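Local structure of SidF, inhibitor of growth family, member 3 (Legionella pneumophila subsp. pneumophila, 4FYE) at residues F189-S194 with E694-E699; P581-K586 with S670-Y675; N624-T629 with F679-R684. The protein hydrolyses phosphoinositides as a membrane-associated phosphatase of Legionella, probably removing the 3-phosphate of phosphatidylinositol 3,4,5-trisphosphate. The protein carries 1 engineered substitution. All coordinates share one frame; numbering follows the deposited sequence.

Interaction 1 of 3, residues F189-S194 with E694-E699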
ATOM      1  N   PHE A 189       7.286  19.357   0.628  1.00 46.13           N
ATOM      2  CA  PHE A 189       7.933  19.905   1.829  1.00 46.28           C
ATOM      3  C   PHE A 189       9.489  19.799   1.766  1.00 46.36           C
ATOM      4  O   PHE A 189      10.017  18.864   1.192  1.00 53.95           O
ATOM      5  CB  PHE A 189       7.459  19.138   3.107  1.00 41.71           C
ATOM      6  CG  PHE A 189       7.700  17.606   3.051  1.00 41.53           C
ATOM      7  CD1 PHE A 189       6.820  16.759   2.366  1.00 36.96           C
ATOM      8  CD2 PHE A 189       8.832  17.023   3.676  1.00 42.53           C
ATOM      9  CE1 PHE A 189       7.069  15.372   2.238  1.00 34.01           C
ATOM     10  CE2 PHE A 189       9.077  15.629   3.578  1.00 41.07           C
ATOM     11  CZ  PHE A 189       8.169  14.800   2.895  1.00 36.64           C
ATOM     12  N   LYS A 190      10.212  20.706   2.419  1.00 47.40           N
ATOM     13  CA  LYS A 190      11.646  20.526   2.665  1.00 52.80           C
ATOM     14  C   LYS A 190      11.909  19.613   3.867  1.00 55.17           C
ATOM     15  O   LYS A 190      11.693  19.995   5.002  1.00 62.62           O
ATOM     16  CB  LYS A 190      12.313  21.891   2.849  1.00 55.33           C
ATOM     17  CG  LYS A 190      12.334  22.742   1.567  1.00 55.68           C
ATOM     18  CD  LYS A 190      12.580  24.264   1.785  1.00 60.41           C
ATOM     19  CE  LYS A 190      14.066  24.622   1.841  1.00 71.49           C
ATOM     20  NZ  LYS A 190      14.870  24.236   0.625  1.00 66.47           N
ATOM     21  N   ALA A 191      12.350  18.385   3.628  1.00 54.96           N
ATOM     22  CA  ALA A 191      12.820  17.546   4.718  1.00 51.78           C
ATOM     23  C   ALA A 191      14.038  18.164   5.401  1.00 56.46           C
ATOM     24  O   ALA A 191      14.811  18.890   4.770  1.00 58.06           O
ATOM     25  CB  ALA A 191      13.192  16.195   4.176  1.00 47.12           C
ATOM     26  N   PRO A 192      14.244  17.853   6.677  1.00 57.94           N
ATOM     27  CA  PRO A 192      15.513  18.207   7.344  1.00 64.27           C
ATOM     28  C   PRO A 192      16.805  17.856   6.541  1.00 70.73           C
ATOM     29  O   PRO A 192      16.942  16.711   6.056  1.00 72.09           O
ATOM     30  CB  PRO A 192      15.468  17.405   8.660  1.00 62.68           C
ATOM     31  CG  PRO A 192      14.267  16.536   8.607  1.00 55.47           C
ATOM     32  CD  PRO A 192      13.360  17.031   7.527  1.00 56.92           C
ATOM     33  N   ASN A 193      17.737  18.822   6.444  1.00 72.63           N
ATOM     34  CA  ASN A 193      18.977  18.710   5.611  1.00 78.75           C
ATOM     35  C   ASN A 193      18.713  18.707   4.107  1.00 75.37           C
ATOM     36  O   ASN A 193      19.540  18.176   3.320  1.00 75.69           O
ATOM     37  CB  ASN A 193      19.883  17.470   5.901  1.00 81.00           C
ATOM     38  CG  ASN A 193      20.154  17.238   7.370  1.00 85.90           C
ATOM     39  OD1 ASN A 193      19.825  16.171   7.898  1.00 93.79           O
ATOM     40  ND2 ASN A 193      20.760  18.204   8.030  1.00 82.34           N
ATOM     41  N   SER A 194      17.585  19.259   3.682  1.00 65.31           N
ATOM     42  CA  SER A 194      17.384  19.378   2.239  1.00 66.15           C
ATOM     43  C   SER A 194      18.382  20.412   1.757  1.00 66.91           C
ATOM     44  O   SER A 194      18.892  21.180   2.559  1.00 71.14           O
ATOM     45  CB  SER A 194      15.952  19.774   1.868  1.00 61.08           C
ATOM     46  OG  SER A 194      15.662  21.094   2.285  1.00 71.06           O
ATOM     47  N   GLU A 694      12.372  13.396  13.994  1.00 51.36           N
ATOM     48  CA  GLU A 694      10.990  13.624  14.483  1.00 52.49           C
ATOM     49  C   GLU A 694      10.357  14.707  13.648  1.00 49.99           C
ATOM     50  O   GLU A 694       9.143  14.692  13.382  1.00 47.83           O
ATOM     51  CB  GLU A 694      10.961  13.987  15.981  1.00 46.87           C
ATOM     52  CG  GLU A 694       9.612  14.339  16.489  1.00 46.86           C
ATOM     53  CD  GLU A 694       9.422  13.995  17.954  1.00 49.58           C
ATOM     54  OE1 GLU A 694      10.465  13.637  18.596  1.00 48.43           O
ATOM     55  OE2 GLU A 694       8.244  14.107  18.445  1.00 38.86           O
ATOM     56  N   GLN A 695      11.210  15.606  13.193  1.00 50.37           N
ATOM     57  CA  GLN A 695      10.756  16.695  12.354  1.00 59.12           C
ATOM     58  C   GLN A 695      10.276  16.119  10.998  1.00 56.45           C
ATOM     59  O   GLN A 695       9.238  16.546  10.455  1.00 59.46           O
ATOM     60  CB  GLN A 695      11.867  17.760  12.196  1.00 55.43           C
ATOM     61  CG  GLN A 695      11.309  19.030  11.580  1.00 70.26           C
ATOM     62  CD  GLN A 695      12.324  19.925  10.840  1.00 78.42           C
ATOM     63  OE1 GLN A 695      11.954  20.561   9.836  1.00 77.21           O
ATOM     64  NE2 GLN A 695      13.593  19.995  11.332  1.00 74.14           N
ATOM     65  N   LEU A 696      11.020  15.146  10.468  1.00 50.21           N
ATOM     66  CA  LEU A 696      10.553  14.446   9.270  1.00 47.73           C
ATOM     67  C   LEU A 696       9.263  13.726   9.602  1.00 42.70           C
ATOM     68  O   LEU A 696       8.288  13.771   8.844  1.00 43.31           O
ATOM     69  CB  LEU A 696      11.585  13.422   8.794  1.00 44.90           C
ATOM     70  CG  LEU A 696      11.735  13.149   7.283  1.00 49.02           C
ATOM     71  CD1 LEU A 696      12.328  11.789   6.971  1.00 45.51           C
ATOM     72  CD2 LEU A 696      10.545  13.384   6.376  1.00 43.44           C
ATOM     73  N   ASP A 697       9.255  13.021  10.728  1.00 38.98           N
ATOM     74  CA  ASP A 697       8.119  12.192  11.016  1.00 40.97           C
ATOM     75  C   ASP A 697       6.862  13.109  11.027  1.00 43.08           C
ATOM     76  O   ASP A 697       5.831  12.702  10.600  1.00 40.52           O
ATOM     77  CB  ASP A 697       8.346  11.417  12.336  1.00 48.16           C
ATOM     78  CG  ASP A 697       7.468  10.149  12.459  1.00 57.85           C
ATOM     79  OD1 ASP A 697       7.081   9.537  11.418  1.00 60.64           O
ATOM     80  OD2 ASP A 697       7.196   9.731  13.612  1.00 60.28           O
ATOM     81  N   ARG A 698       7.004  14.373  11.448  1.00 41.83           N
ATOM     82  CA  ARG A 698       5.905  15.294  11.536  1.00 42.76           C
ATOM     83  C   ARG A 698       5.332  15.525  10.179  1.00 42.84           C
ATOM     84  O   ARG A 698       4.141  15.768  10.041  1.00 46.07           O
ATOM     85  CB  ARG A 698       6.315  16.614  12.192  1.00 45.81           C
ATOM     86  CG  ARG A 698       6.457  16.480  13.698  1.00 41.66           C
ATOM     87  CD  ARG A 698       6.823  17.779  14.308  1.00 42.11           C
ATOM     88  NE  ARG A 698       6.820  17.705  15.769  1.00 44.07           N
ATOM     89  CZ  ARG A 698       7.205  18.723  16.565  1.00 45.26           C
ATOM     90  NH1 ARG A 698       7.648  19.847  16.013  1.00 41.19           N
ATOM     91  NH2 ARG A 698       7.143  18.621  17.917  1.00 45.65           N
ATOM     92  N   GLU A 699       6.113  15.321   9.151  1.00 42.49           N
ATOM     93  CA  GLU A 699       5.611  15.687   7.822  1.00 45.54           C
ATOM     94  C   GLU A 699       4.610  14.631   7.322  1.00 50.33           C
ATOM     95  O   GLU A 699       3.635  14.960   6.633  1.00 54.67           O
ATOM     96  CB  GLU A 699       6.749  15.827   6.809  1.00 49.05           C
ATOM     97  CG  GLU A 699       7.786  16.928   7.047  1.00 45.44           C
ATOM     98  CD  GLU A 699       7.177  18.312   6.994  1.00 50.11           C
ATOM     99  OE1 GLU A 699       7.904  19.248   7.322  1.00 50.79           O
ATOM    100  OE2 GLU A 699       5.973  18.486   6.658  1.00 50.84           O
TER
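Aromatic packing comes first: the aliphatic part of E699 lies over one face of the F189 ring. CB of E699 stands 4.0 Å from the centroid of that ring, only 15° off the normal, a CH-pi contact, and E699 CG comes to 3.5 Å from F189 CD2. A bend at chi2 (-63°) folds the glutamate back, so that its carboxylate runs nearly parallel to the ring, with the planes 16° apart. Glutamate suits this buried place because its methylenes serve the ring while its oxygens are held by Y58 and S56.

Purely apolar contacts follow. L696 crosses F189 at about a right angle and brings CD2 to 3.9 Å from CE2 of the phenylalanine. The same leucine sets CB 4.1 Å from P192 CG, so the puckered proline ring rests against the helix.

Backbone shape explains the proline. A191 to S194 form a type II beta turn, with P192 at its second position and N193 accepting a positive phi at the third; the closing bond from S194 N to A191 O is weak.

Together these features describe a helix, 692-699, laid against the connection of a beta hairpin formed by strands 184-189 and 199-206.

Interaction 2 of 3, residues P581-K586 with S670-Y675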
ATOM      1  N   PRO A 581      33.482   6.411   2.955  1.00 91.73           N
ATOM      2  CA  PRO A 581      34.400   7.458   2.507  1.00 93.75           C
ATOM      3  C   PRO A 581      34.592   7.419   0.994  1.00 92.03           C
ATOM      4  O   PRO A 581      34.856   8.470   0.399  1.00 89.88           O
ATOM      5  CB  PRO A 581      35.718   7.114   3.230  1.00 99.45           C
ATOM      6  CG  PRO A 581      35.665   5.627   3.402  1.00 98.43           C
ATOM      7  CD  PRO A 581      34.204   5.351   3.692  1.00 97.75           C
ATOM      8  N   VAL A 582      34.453   6.224   0.393  1.00 88.25           N
ATOM      9  CA  VAL A 582      34.459   6.083  -1.063  1.00 86.52           C
ATOM     10  C   VAL A 582      33.181   6.660  -1.628  1.00 82.13           C
ATOM     11  O   VAL A 582      33.186   7.302  -2.675  1.00 82.25           O
ATOM     12  CB  VAL A 582      34.630   4.622  -1.551  1.00 86.08           C
ATOM     13  CG1 VAL A 582      34.474   4.538  -3.076  1.00 82.86           C
ATOM     14  CG2 VAL A 582      35.996   4.070  -1.150  1.00 83.87           C
ATOM     15  N   ILE A 583      32.079   6.454  -0.935  1.00 82.56           N
ATOM     16  CA  ILE A 583      30.810   6.918  -1.479  1.00 83.51           C
ATOM     17  C   ILE A 583      30.817   8.457  -1.553  1.00 85.97           C
ATOM     18  O   ILE A 583      30.430   9.069  -2.572  1.00 81.18           O
ATOM     19  CB  ILE A 583      29.616   6.338  -0.672  1.00 82.62           C
ATOM     20  CG1 ILE A 583      29.462   4.844  -1.010  1.00 80.95           C
ATOM     21  CG2 ILE A 583      28.333   7.134  -0.922  1.00 71.89           C
ATOM     22  CD1 ILE A 583      28.496   4.084  -0.128  1.00 75.71           C
ATOM     23  N   GLN A 584      31.304   9.069  -0.477  1.00 87.85           N
ATOM     24  CA  GLN A 584      31.386  10.515  -0.385  1.00 91.78           C
ATOM     25  C   GLN A 584      32.505  11.127  -1.257  1.00100.01           C
ATOM     26  O   GLN A 584      32.632  12.350  -1.342  1.00102.46           O
ATOM     27  CB  GLN A 584      31.560  10.902   1.074  1.00 91.95           C
ATOM     28  CG  GLN A 584      30.603  10.158   1.991  1.00 89.24           C
ATOM     29  CD  GLN A 584      30.497  10.794   3.359  1.00 91.75           C
ATOM     30  OE1 GLN A 584      30.656  10.120   4.377  1.00 94.23           O
ATOM     31  NE2 GLN A 584      30.224  12.100   3.394  1.00 90.60           N
ATOM     32  N   ASN A 585      33.308  10.282  -1.906  1.00102.34           N
ATOM     33  CA  ASN A 585      34.383  10.748  -2.807  1.00112.35           C
ATOM     34  C   ASN A 585      33.789  11.529  -3.980  1.00112.68           C
ATOM     35  O   ASN A 585      33.053  10.967  -4.806  1.00103.83           O
ATOM     36  CB  ASN A 585      35.243   9.562  -3.312  1.00110.40           C
ATOM     37  CG  ASN A 585      36.484   9.995  -4.085  1.00114.64           C
ATOM     38  OD1 ASN A 585      37.531  10.303  -3.501  1.00111.34           O
ATOM     39  ND2 ASN A 585      36.385   9.969  -5.410  1.00113.11           N
ATOM     40  N   LYS A 586      34.119  12.818  -4.051  1.00116.61           N
ATOM     41  CA  LYS A 586      33.585  13.691  -5.100  1.00118.04           C
ATOM     42  C   LYS A 586      33.905  13.209  -6.544  1.00119.61           C
ATOM     43  O   LYS A 586      33.447  13.812  -7.522  1.00120.49           O
ATOM     44  CB  LYS A 586      33.940  15.181  -4.829  1.00121.47           C
ATOM     45  CG  LYS A 586      35.390  15.645  -5.035  1.00126.00           C
ATOM     46  CD  LYS A 586      35.531  16.563  -6.256  1.00123.04           C
ATOM     47  CE  LYS A 586      36.595  17.638  -6.065  1.00123.74           C
ATOM     48  NZ  LYS A 586      37.978  17.168  -6.362  1.00122.59           N
ATOM     49  N   SER A 670      20.998  11.094   3.528  1.00 60.40           N
ATOM     50  CA  SER A 670      22.260  10.913   4.245  1.00 68.93           C
ATOM     51  C   SER A 670      23.463  11.288   3.383  1.00 74.15           C
ATOM     52  O   SER A 670      23.372  11.270   2.154  1.00 70.73           O
ATOM     53  CB  SER A 670      22.447   9.440   4.599  1.00 64.84           C
ATOM     54  OG  SER A 670      21.478   9.055   5.535  1.00 76.17           O
ATOM     55  N   GLU A 671      24.594  11.568   4.045  1.00 82.47           N
ATOM     56  CA  GLU A 671      25.918  11.723   3.381  1.00 84.47           C
ATOM     57  C   GLU A 671      26.242  10.503   2.538  1.00 82.03           C
ATOM     58  O   GLU A 671      26.835  10.606   1.475  1.00 82.70           O
ATOM     59  CB  GLU A 671      27.047  11.924   4.414  1.00 87.63           C
ATOM     60  CG  GLU A 671      26.924  13.162   5.308  1.00 96.93           C
ATOM     61  CD  GLU A 671      26.454  14.421   4.559  1.00106.60           C
ATOM     62  OE1 GLU A 671      27.208  15.424   4.503  1.00107.88           O
ATOM     63  OE2 GLU A 671      25.315  14.426   4.026  1.00113.38           O
ATOM     64  N   ASP A 672      25.814   9.357   3.043  1.00 79.67           N
ATOM     65  CA  ASP A 672      26.179   8.033   2.562  1.00 75.39           C
ATOM     66  C   ASP A 672      25.209   7.420   1.579  1.00 69.41           C
ATOM     67  O   ASP A 672      25.610   6.626   0.747  1.00 65.06           O
ATOM     68  CB  ASP A 672      26.145   7.101   3.771  1.00 80.52           C
ATOM     69  CG  ASP A 672      27.473   6.875   4.333  1.00 84.04           C
ATOM     70  OD1 ASP A 672      28.392   7.110   3.545  1.00101.32           O
ATOM     71  OD2 ASP A 672      27.628   6.480   5.519  1.00 84.78           O
ATOM     72  N   GLY A 673      23.917   7.742   1.722  1.00 65.64           N
ATOM     73  CA  GLY A 673      22.859   6.881   1.207  1.00 58.36           C
ATOM     74  C   GLY A 673      22.725   5.587   2.025  1.00 59.16           C
ATOM     75  O   GLY A 673      22.053   4.659   1.607  1.00 64.43           O
ATOM     76  N   LEU A 674      23.356   5.505   3.187  1.00 57.74           N
ATOM     77  CA  LEU A 674      23.413   4.237   3.921  1.00 58.54           C
ATOM     78  C   LEU A 674      22.490   4.117   5.144  1.00 59.55           C
ATOM     79  O   LEU A 674      22.340   5.047   5.960  1.00 62.94           O
ATOM     80  CB  LEU A 674      24.850   3.962   4.357  1.00 59.81           C
ATOM     81  CG  LEU A 674      25.927   3.758   3.273  1.00 63.57           C
ATOM     82  CD1 LEU A 674      27.219   3.408   4.015  1.00 65.17           C
ATOM     83  CD2 LEU A 674      25.583   2.689   2.240  1.00 58.20           C
ATOM     84  N   TYR A 675      21.901   2.945   5.307  1.00 58.61           N
ATOM     85  CA  TYR A 675      20.880   2.789   6.332  1.00 59.51           C
ATOM     86  C   TYR A 675      21.439   2.669   7.762  1.00 61.11           C
ATOM     87  O   TYR A 675      22.141   1.713   8.043  1.00 66.89           O
ATOM     88  CB  TYR A 675      19.994   1.603   5.973  1.00 55.44           C
ATOM     89  CG  TYR A 675      19.076   1.180   7.073  1.00 53.93           C
ATOM     90  CD1 TYR A 675      17.859   1.863   7.286  1.00 50.39           C
ATOM     91  CD2 TYR A 675      19.399   0.099   7.899  1.00 55.63           C
ATOM     92  CE1 TYR A 675      17.015   1.483   8.285  1.00 47.92           C
ATOM     93  CE2 TYR A 675      18.545  -0.281   8.932  1.00 55.27           C
ATOM     94  CZ  TYR A 675      17.359   0.415   9.101  1.00 51.91           C
ATOM     95  OH  TYR A 675      16.496   0.071  10.097  1.00 51.64           O
TER
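The C-terminal end of the long helix 522-583 meets here the loop that joins helix 652-668 to helix 678-681. I583, in the last turn, points at the loop and carries the apolar half of the contact. Its CG2 branch, anti to the backbone N, presses on the carbonyl of D672, 3.2 Å from D672 O, while CD1 at the far end of the other branch lies 4.0 Å from CD2 of L674. A branched residue fits because its two arms serve different partners, and K593 and L596 of helix 590-614 pack on it as well. The D672 carbonyl oxygen is not left to the hydrocarbon alone, since it accepts from Q597.

Proline at 581 marks a kink, as its nitrogen has no hydrogen to give to the preceding turn. The helix then runs out, with N585 N bonded to V582 O at 3.1 Å, and the chain turns back in a helix-loop-helix connection to helix 590-614. On the loop side G673 adopts a positive phi of 71°, a backbone shape glycine takes easily.

The more exposed half belongs to Q584. Its chain is extended beyond CG and reaches obliquely across the loop, so that NE2 rests 3.3 Å from CB of E671, while the carboxylate of E671 leads away. Q584 OE1 stays 3.9 Å from D672 OD1, with the amide and carboxylate planes 78° apart. That aspartate oxygen is instead bonded by S580 OG, one residue ahead of the segment, and K576 forms a long, weak ion pair with D672 OD2.

Interaction 3 of 3, residues N624-T629 with F679-R684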
ATOM      1  N   ASN A 624       7.326  -2.000  17.375  1.00 44.51           N
ATOM      2  CA  ASN A 624       6.139  -2.202  16.565  1.00 44.48           C
ATOM      3  C   ASN A 624       6.183  -2.070  15.024  1.00 50.07           C
ATOM      4  O   ASN A 624       5.729  -2.959  14.281  1.00 63.84           O
ATOM      5  CB  ASN A 624       4.944  -1.468  17.157  1.00 40.91           C
ATOM      6  CG  ASN A 624       3.623  -2.081  16.766  1.00 44.30           C
ATOM      7  OD1 ASN A 624       2.547  -1.425  16.878  1.00 54.24           O
ATOM      8  ND2 ASN A 624       3.653  -3.321  16.345  1.00 41.57           N
ATOM      9  N   PHE A 625       6.618  -1.070  14.363  1.00 42.48           N
ATOM     10  CA  PHE A 625       6.358  -1.589  12.912  1.00 37.65           C
ATOM     11  C   PHE A 625       7.639  -2.076  12.231  1.00 41.45           C
ATOM     12  O   PHE A 625       7.729  -2.156  10.979  1.00 44.65           O
ATOM     13  CB  PHE A 625       5.731  -0.465  12.056  1.00 37.40           C
ATOM     14  CG  PHE A 625       4.269  -0.151  12.376  1.00 34.53           C
ATOM     15  CD1 PHE A 625       3.293  -0.305  11.381  1.00 30.99           C
ATOM     16  CD2 PHE A 625       3.865   0.237  13.657  1.00 33.05           C
ATOM     17  CE1 PHE A 625       1.967   0.007  11.606  1.00 31.60           C
ATOM     18  CE2 PHE A 625       2.523   0.544  13.907  1.00 34.53           C
ATOM     19  CZ  PHE A 625       1.564   0.437  12.889  1.00 31.88           C
ATOM     20  N   LYS A 626       8.689  -2.311  13.026  1.00 42.46           N
ATOM     21  CA  LYS A 626      10.070  -2.348  12.498  1.00 44.90           C
ATOM     22  C   LYS A 626      10.341  -3.548  11.555  1.00 46.73           C
ATOM     23  O   LYS A 626      11.077  -3.409  10.556  1.00 46.79           O
ATOM     24  CB  LYS A 626      11.094  -2.390  13.620  1.00 49.40           C
ATOM     25  CG  LYS A 626      11.002  -1.258  14.599  1.00 53.65           C
ATOM     26  CD  LYS A 626      12.367  -1.068  15.226  1.00 59.44           C
ATOM     27  CE  LYS A 626      12.299  -0.011  16.324  1.00 60.03           C
ATOM     28  NZ  LYS A 626      13.645  -0.079  16.965  1.00 63.99           N
ATOM     29  N   LEU A 627       9.726  -4.697  11.841  1.00 43.88           N
ATOM     30  CA  LEU A 627      10.127  -5.913  11.159  1.00 45.59           C
ATOM     31  C   LEU A 627       9.464  -5.853   9.801  1.00 45.16           C
ATOM     32  O   LEU A 627      10.133  -6.069   8.786  1.00 46.21           O
ATOM     33  CB  LEU A 627       9.785  -7.191  11.939  1.00 45.95           C
ATOM     34  CG  LEU A 627       9.935  -8.545  11.199  1.00 49.48           C
ATOM     35  CD1 LEU A 627      11.351  -8.755  10.657  1.00 42.89           C
ATOM     36  CD2 LEU A 627       9.526  -9.692  12.139  1.00 47.44           C
ATOM     37  N   GLN A 628       8.193  -5.449   9.796  1.00 42.61           N
ATOM     38  CA  GLN A 628       7.417  -5.245   8.580  1.00 38.29           C
ATOM     39  C   GLN A 628       8.111  -4.211   7.711  1.00 37.23           C
ATOM     40  O   GLN A 628       8.294  -4.407   6.490  1.00 36.97           O
ATOM     41  CB  GLN A 628       5.997  -4.844   8.981  1.00 39.41           C
ATOM     42  CG  GLN A 628       5.282  -5.843   9.930  1.00 37.31           C
ATOM     43  CD  GLN A 628       5.457  -5.543  11.424  1.00 37.17           C
ATOM     44  OE1 GLN A 628       6.504  -5.150  11.849  1.00 41.28           O
ATOM     45  NE2 GLN A 628       4.451  -5.816  12.226  1.00 35.88           N
ATOM     46  N   THR A 629       8.580  -3.127   8.339  1.00 39.52           N
ATOM     47  CA  THR A 629       9.268  -2.062   7.574  1.00 35.84           C
ATOM     48  C   THR A 629      10.566  -2.555   6.983  1.00 38.64           C
ATOM     49  O   THR A 629      10.862  -2.241   5.830  1.00 40.72           O
ATOM     50  CB  THR A 629       9.611  -0.847   8.436  1.00 35.80           C
ATOM     51  OG1 THR A 629       8.400  -0.322   8.956  1.00 37.80           O
ATOM     52  CG2 THR A 629      10.274   0.265   7.592  1.00 32.03           C
ATOM     53  N   PHE A 679      15.792   6.393  11.840  1.00 56.21           N
ATOM     54  CA  PHE A 679      14.429   6.791  11.601  1.00 48.52           C
ATOM     55  C   PHE A 679      13.538   5.807  12.319  1.00 50.61           C
ATOM     56  O   PHE A 679      12.479   6.160  12.790  1.00 48.42           O
ATOM     57  CB  PHE A 679      14.058   6.847  10.111  1.00 46.25           C
ATOM     58  CG  PHE A 679      12.703   7.420   9.883  1.00 44.18           C
ATOM     59  CD1 PHE A 679      11.602   6.616   9.862  1.00 43.71           C
ATOM     60  CD2 PHE A 679      12.530   8.767   9.812  1.00 45.12           C
ATOM     61  CE1 PHE A 679      10.340   7.129   9.704  1.00 41.78           C
ATOM     62  CE2 PHE A 679      11.277   9.296   9.687  1.00 44.67           C
ATOM     63  CZ  PHE A 679      10.175   8.469   9.646  1.00 46.13           C
ATOM     64  N   LEU A 680      13.950   4.558  12.419  1.00 53.22           N
ATOM     65  CA  LEU A 680      13.080   3.620  13.131  1.00 47.56           C
ATOM     66  C   LEU A 680      13.288   3.599  14.648  1.00 47.90           C
ATOM     67  O   LEU A 680      12.313   3.572  15.366  1.00 48.20           O
ATOM     68  CB  LEU A 680      13.199   2.233  12.533  1.00 50.91           C
ATOM     69  CG  LEU A 680      12.701   1.978  11.105  1.00 51.92           C
ATOM     70  CD1 LEU A 680      12.917   0.479  10.842  1.00 50.54           C
ATOM     71  CD2 LEU A 680      11.206   2.361  11.028  1.00 52.19           C
ATOM     72  N   ASP A 681      14.532   3.670  15.109  1.00 48.67           N
ATOM     73  CA  ASP A 681      14.890   3.468  16.504  1.00 52.52           C
ATOM     74  C   ASP A 681      14.644   4.723  17.306  1.00 55.52           C
ATOM     75  O   ASP A 681      14.308   4.644  18.505  1.00 59.00           O
ATOM     76  CB  ASP A 681      16.371   3.047  16.629  1.00 59.35           C
ATOM     77  CG  ASP A 681      16.700   1.708  15.866  1.00 67.67           C
ATOM     78  OD1 ASP A 681      15.741   0.937  15.552  1.00 68.54           O
ATOM     79  OD2 ASP A 681      17.914   1.420  15.600  1.00 67.15           O
ATOM     80  N   HIS A 682      14.802   5.882  16.660  1.00 52.33           N
ATOM     81  CA  HIS A 682      14.626   7.166  17.361  1.00 51.96           C
ATOM     82  C   HIS A 682      13.304   7.210  18.107  1.00 53.67           C
ATOM     83  O   HIS A 682      12.246   6.894  17.557  1.00 59.09           O
ATOM     84  CB  HIS A 682      14.817   8.420  16.474  1.00 48.85           C
ATOM     85  CG  HIS A 682      14.779   9.717  17.277  1.00 58.62           C
ATOM     86  ND1 HIS A 682      13.604  10.381  17.568  1.00 59.14           N
ATOM     87  CD2 HIS A 682      15.791  10.403  17.958  1.00 62.88           C
ATOM     88  CE1 HIS A 682      13.867  11.444  18.342  1.00 60.72           C
ATOM     89  NE2 HIS A 682      15.205  11.463  18.587  1.00 63.92           N
ATOM     90  N   ARG A 683      13.381   7.568  19.382  1.00 48.50           N
ATOM     91  CA  ARG A 683      12.236   7.632  20.261  1.00 47.64           C
ATOM     92  C   ARG A 683      11.615   9.047  20.187  1.00 48.34           C
ATOM     93  O   ARG A 683      12.192  10.008  20.716  1.00 48.27           O
ATOM     94  CB  ARG A 683      12.662   7.275  21.744  1.00 46.92           C
ATOM     95  CG  ARG A 683      13.152   5.822  21.988  1.00 48.29           C
ATOM     96  CD  ARG A 683      12.149   4.720  21.523  1.00 46.86           C
ATOM     97  NE  ARG A 683      12.001   4.541  20.051  1.00 46.35           N
ATOM     98  CZ  ARG A 683      10.900   3.999  19.462  1.00 52.42           C
ATOM     99  NH1 ARG A 683       9.828   3.608  20.191  1.00 46.68           N
ATOM    100  NH2 ARG A 683      10.821   3.834  18.131  1.00 44.00           N
ATOM    101  N   ARG A 684      10.434   9.180  19.577  1.00 45.95           N
ATOM    102  CA  ARG A 684       9.837  10.531  19.449  1.00 48.82           C
ATOM    103  C   ARG A 684       9.449  11.064  20.803  1.00 49.36           C
ATOM    104  O   ARG A 684       9.011  10.298  21.673  1.00 54.73           O
ATOM    105  CB  ARG A 684       8.643  10.557  18.478  1.00 49.47           C
ATOM    106  CG  ARG A 684       9.050  10.748  17.038  1.00 50.64           C
ATOM    107  CD  ARG A 684       8.716   9.561  16.116  1.00 57.08           C
ATOM    108  NE  ARG A 684       9.772   8.567  16.031  1.00 53.12           N
ATOM    109  CZ  ARG A 684      10.202   7.917  14.930  1.00 50.00           C
ATOM    110  NH1 ARG A 684       9.733   8.138  13.722  1.00 45.87           N
ATOM    111  NH2 ARG A 684      11.192   7.028  15.067  1.00 47.31           N
TER
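A salt bridge over a small apolar contact joins the start of helix 626-637 to the end of the short helix 678-681, at a partly buried site. K626 runs out extended beyond CG, crosses D681 at about a right angle and gives its NZ to D681 OD1 at 2.7 Å, approaching 34° above the carboxylate plane. A long, flexible lysine suits this span, its CE passing 3.7 Å from L680 O on the way. Deeper in, T629 and L680 meet tip to tip, with T629 CG2 4.1 Å from L680 CD2.

F625 is the N-cap residue of helix 626-637; its carbonyl oxygen takes both the amide and the hydroxyl of T629, with OG1 2.8 Å from F625 O, and this fixes the rotation that turns the methyl toward L680. Where helix 678-681 ends, two arginines bind carbonyls of its last turn and of H682 just beyond it. R683 NE reaches D681 O at 2.8 Å, and R683 NH2 the in-plane L680 O. R684 NH2 bridges F679 O and H682 O, the latter at 2.7 Å. R683 and K626 are neighbouring like charges, whose repulsion the D681 carboxylate probably eases.

In the fold
All three contacts gather round helix 652-668. F189 and L696 of interaction 1 touch L665 and W666, Y675 of interaction 2 packs on N663 and T667, and T629 of interaction 3 rests on L656 and K659. The loop between strand 641-645 and this helix probably corresponds to the CX5R P-loop of cysteine-based phosphatases, with serine at the cysteine position of this engineered chain, so all three pack on the helix following it. Interactions 1 and 3, with centres 16 Å apart, touch through the salt bridge of D697 OD2 with R684 NH1 (3.0 Å). Interactions 2 and 3 meet where Y675 OH lies 3.7 Å from L680 CD1, whereas interactions 1 and 2 stay about 7 Å apart at their nearest atoms.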